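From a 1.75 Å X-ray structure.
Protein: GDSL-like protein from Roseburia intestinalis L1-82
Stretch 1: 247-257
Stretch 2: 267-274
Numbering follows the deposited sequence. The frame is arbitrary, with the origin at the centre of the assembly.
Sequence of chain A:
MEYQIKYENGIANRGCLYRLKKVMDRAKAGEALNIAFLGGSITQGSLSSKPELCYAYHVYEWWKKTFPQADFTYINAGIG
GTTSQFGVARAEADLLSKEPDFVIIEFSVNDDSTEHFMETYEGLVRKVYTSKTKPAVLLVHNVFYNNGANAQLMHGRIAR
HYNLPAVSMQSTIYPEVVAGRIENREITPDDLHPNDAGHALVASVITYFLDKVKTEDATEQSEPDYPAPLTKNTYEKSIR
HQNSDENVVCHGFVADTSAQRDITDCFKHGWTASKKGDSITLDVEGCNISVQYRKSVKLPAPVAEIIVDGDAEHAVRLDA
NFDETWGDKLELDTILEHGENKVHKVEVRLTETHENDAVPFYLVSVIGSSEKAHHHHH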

# COMPACT_ATOMS: atom_id res chain seq x y z
N ASN A 247 -22.29 -14.41 1.71
CA ASN A 247 -22.47 -15.33 0.56
C ASN A 247 -21.44 -16.47 0.54
O ASN A 247 -21.40 -17.27 -0.40
N VAL A 248 -20.63 -16.57 1.59
CA VAL A 248 -19.56 -17.53 1.63
C VAL A 248 -20.05 -18.86 2.21
O VAL A 248 -20.80 -18.88 3.18
N VAL A 249 -19.62 -19.97 1.61
CA VAL A 249 -19.94 -21.31 2.14
C VAL A 249 -18.64 -22.08 2.43
O VAL A 249 -17.83 -22.34 1.56
N CYS A 250 -18.42 -22.47 3.69
CA CYS A 250 -17.23 -23.24 4.01
C CYS A 250 -17.50 -24.75 3.94
O CYS A 250 -18.54 -25.19 4.39
N HIS A 251 -16.50 -25.52 3.48
CA HIS A 251 -16.48 -26.98 3.46
C HIS A 251 -15.09 -27.44 3.88
O HIS A 251 -14.35 -28.05 3.10
N GLY A 252 -14.71 -27.13 5.12
CA GLY A 252 -13.41 -27.48 5.66
C GLY A 252 -12.62 -26.27 6.13
O GLY A 252 -12.00 -26.30 7.19
N PHE A 253 -12.62 -25.20 5.34
CA PHE A 253 -12.08 -23.88 5.81
C PHE A 253 -12.93 -23.41 6.99
O PHE A 253 -14.11 -23.68 7.05
N VAL A 254 -12.29 -22.77 7.97
CA VAL A 254 -12.99 -22.28 9.16
C VAL A 254 -12.65 -20.80 9.37
O VAL A 254 -11.47 -20.41 9.31
N ALA A 255 -13.66 -19.99 9.66
CA ALA A 255 -13.44 -18.58 9.90
C ALA A 255 -12.53 -18.37 11.12
O ALA A 255 -12.70 -19.06 12.15
N ASP A 256 -11.63 -17.38 11.03
CA ASP A 256 -10.79 -16.93 12.13
C ASP A 256 -11.51 -15.72 12.73
O ASP A 256 -11.57 -14.69 12.11
N THR A 257 -12.07 -15.87 13.94
CA THR A 257 -12.86 -14.82 14.54
C THR A 257 -12.03 -14.02 15.58
O THR A 257 -12.60 -13.18 16.29
N PHE A 267 -2.89 -11.28 9.25
CA PHE A 267 -3.60 -12.58 9.06
C PHE A 267 -4.76 -12.66 10.06
O PHE A 267 -4.68 -13.35 11.07
N LYS A 268 -5.78 -11.85 9.77
CA LYS A 268 -7.01 -11.75 10.51
C LYS A 268 -8.16 -11.61 9.54
O LYS A 268 -7.95 -11.17 8.40
N HIS A 269 -9.38 -11.92 10.01
CA HIS A 269 -10.68 -11.75 9.34
C HIS A 269 -10.89 -12.74 8.18
O HIS A 269 -11.84 -12.59 7.42
N GLY A 270 -10.00 -13.71 8.08
CA GLY A 270 -10.09 -14.67 7.02
C GLY A 270 -10.45 -16.05 7.53
O GLY A 270 -11.26 -16.21 8.44
N TRP A 271 -9.86 -17.07 6.91
CA TRP A 271 -10.25 -18.43 7.14
C TRP A 271 -8.98 -19.29 7.12
O TRP A 271 -8.04 -19.00 6.37
N THR A 272 -8.98 -20.39 7.87
CA THR A 272 -7.85 -21.29 7.91
C THR A 272 -8.28 -22.70 7.50
O THR A 272 -9.44 -23.00 7.65
N ALA A 273 -7.30 -23.50 7.06
CA ALA A 273 -7.50 -24.94 6.70
C ALA A 273 -6.20 -25.74 6.88
O ALA A 273 -5.13 -25.27 6.53
N SER A 274 -6.32 -27.01 7.34
CA SER A 274 -5.16 -27.86 7.58
C SER A 274 -5.17 -29.16 6.76
O SER A 274 -4.14 -29.85 6.75

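The apolar centre of the contact is built around Trp271, which is buried and gives up more surface to the opposing stretch than any other residue. With chi1 in the m well (-54°) and chi2 at -95°, its indole lies along stretch 1 and meets three side chains there. Val248, a t rotamer directed toward stretch 2, places CG1 3.9 Å from Trp271 CZ2. Cys250, an m rotamer, brings SG to 3.8 Å from Trp271 CD1, an oblique sulfur-aromatic approach. Ala255 shares a sheet face with Trp271, and its CB sits 4.0 Å from Trp271 CD1.

Phe253 extends this cluster. Its CA-to-CB bond points sideways, and chi1 is off-well at -91°, with chi2 at 86°. Ala273 CB lies 3.5 Å from the Phe253 ring centroid, almost exactly on the ring normal, so the methyl forms a CH-pi contact over one face, while Trp271 CB packs at the ring edge, 3.8 Å from Phe253 CD2.

Antiparallel pairing holds these groups in register: Val254 N donates to Thr272 O and Thr272 N to Val254 O, both at 2.9 Å, and Asp256 N donates to Gly270 O at 2.9 Å. On the other sheet face, Val254 and Thr272, both p rotamers, bring Val254 CG1 within 3.4 Å of Thr272 OG1. A water 2.5 Å from Thr272 OG1 also makes a weak 3.3 Å hydrogen bond to Val254 O.

The polar edge centres on Asp256, a t rotamer pointing toward stretch 2. One water donates to Asp256 OD2 (2.8 Å) and accepts from Lys268 NZ (3.0 Å), linking the two charged groups indirectly; Lys268 NZ also donates to Phe267 O at 3.2 Å. Although the His269 side chain starts away from stretch 1, its backbone is bridged by another water, 2.8 Å from both His269 N and Asp256 O.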

# COMPACT_ATOMS: atom_id res chain seq x y z
CB ASN A 247 -22.42 -14.57 -0.76
CG ASN A 247 -23.66 -13.74 -0.97
OD1 ASN A 247 -24.76 -14.29 -1.04
ND2 ASN A 247 -23.50 -12.43 -1.02
CB VAL A 248 -18.40 -16.96 2.46
CG1 VAL A 248 -17.36 -18.03 2.73
CG2 VAL A 248 -17.80 -15.75 1.74
CB VAL A 249 -20.85 -22.08 1.16
CG1 VAL A 249 -21.21 -23.45 1.73
CG2 VAL A 249 -22.09 -21.27 0.80
CB CYS A 250 -16.74 -22.88 5.40
SG CYS A 250 -16.23 -21.14 5.49
CB HIS A 251 -16.83 -27.54 2.07
CG HIS A 251 -18.14 -27.06 1.53
ND1 HIS A 251 -19.36 -27.50 2.04
CD2 HIS A 251 -18.43 -26.21 0.52
CE1 HIS A 251 -20.34 -26.97 1.36
NE2 HIS A 251 -19.80 -26.16 0.43
CB PHE A 253 -12.07 -22.85 4.67
CG PHE A 253 -10.81 -22.82 3.87
CD1 PHE A 253 -10.61 -23.68 2.80
CD2 PHE A 253 -9.81 -21.91 4.17
CE1 PHE A 253 -9.44 -23.65 2.06
CE2 PHE A 253 -8.65 -21.85 3.42
CZ PHE A 253 -8.47 -22.71 2.36
CB VAL A 254 -12.62 -23.14 10.39
CG1 VAL A 254 -11.14 -23.42 10.48
CG2 VAL A 254 -13.10 -22.53 11.69
CB ALA A 255 -14.76 -17.91 10.11
CB ASP A 256 -9.37 -16.61 11.65
CG ASP A 256 -8.52 -15.82 12.65
OD1 ASP A 256 -8.84 -15.88 13.89
OD2 ASP A 256 -7.55 -15.19 12.22
CB THR A 257 -14.13 -15.39 15.18
OG1 THR A 257 -13.74 -16.31 16.19
CG2 THR A 257 -15.01 -16.11 14.19
CB PHE A 267 -2.59 -13.73 9.07
CG PHE A 267 -1.43 -13.53 8.14
CD1 PHE A 267 -1.65 -13.53 6.77
CD2 PHE A 267 -0.16 -13.23 8.60
CE1 PHE A 267 -0.62 -13.31 5.88
CE2 PHE A 267 0.89 -13.01 7.70
CZ PHE A 267 0.66 -13.06 6.35
CB LYS A 268 -7.01 -10.55 11.47
CG LYS A 268 -6.04 -10.64 12.63
CD LYS A 268 -6.42 -11.67 13.67
CE LYS A 268 -5.33 -11.94 14.70
NZ LYS A 268 -4.17 -12.61 14.10
CB HIS A 269 -10.88 -10.31 8.83
CG HIS A 269 -10.86 -9.30 9.93
ND1 HIS A 269 -11.09 -9.67 11.25
CD2 HIS A 269 -10.68 -7.96 9.93
CE1 HIS A 269 -11.02 -8.57 12.01
NE2 HIS A 269 -10.79 -7.52 11.25
CB TRP A 271 -11.22 -18.95 6.07
CG TRP A 271 -12.46 -18.20 5.78
CD1 TRP A 271 -13.70 -18.42 6.31
CD2 TRP A 271 -12.59 -17.11 4.85
NE1 TRP A 271 -14.60 -17.57 5.74
CE2 TRP A 271 -13.95 -16.74 4.86
CE3 TRP A 271 -11.69 -16.43 4.02
CZ2 TRP A 271 -14.45 -15.72 4.06
CZ3 TRP A 271 -12.19 -15.41 3.23
CH2 TRP A 271 -13.54 -15.08 3.24
CB THR A 272 -7.18 -21.36 9.28
OG1 THR A 272 -8.16 -21.76 10.23
CG2 THR A 272 -6.58 -20.02 9.66
CB ALA A 273 -8.01 -25.03 5.28
CB SER A 274 -5.07 -28.23 9.06
OG SER A 274 -4.97 -27.06 9.87
O HOH W 1 -9.22 -20.12 11.71
O HOH W 2 -13.36 -11.92 11.73
O HOH W 3 -9.88 -12.55 12.72
O HOH W 4 -5.42 -15.38 13.99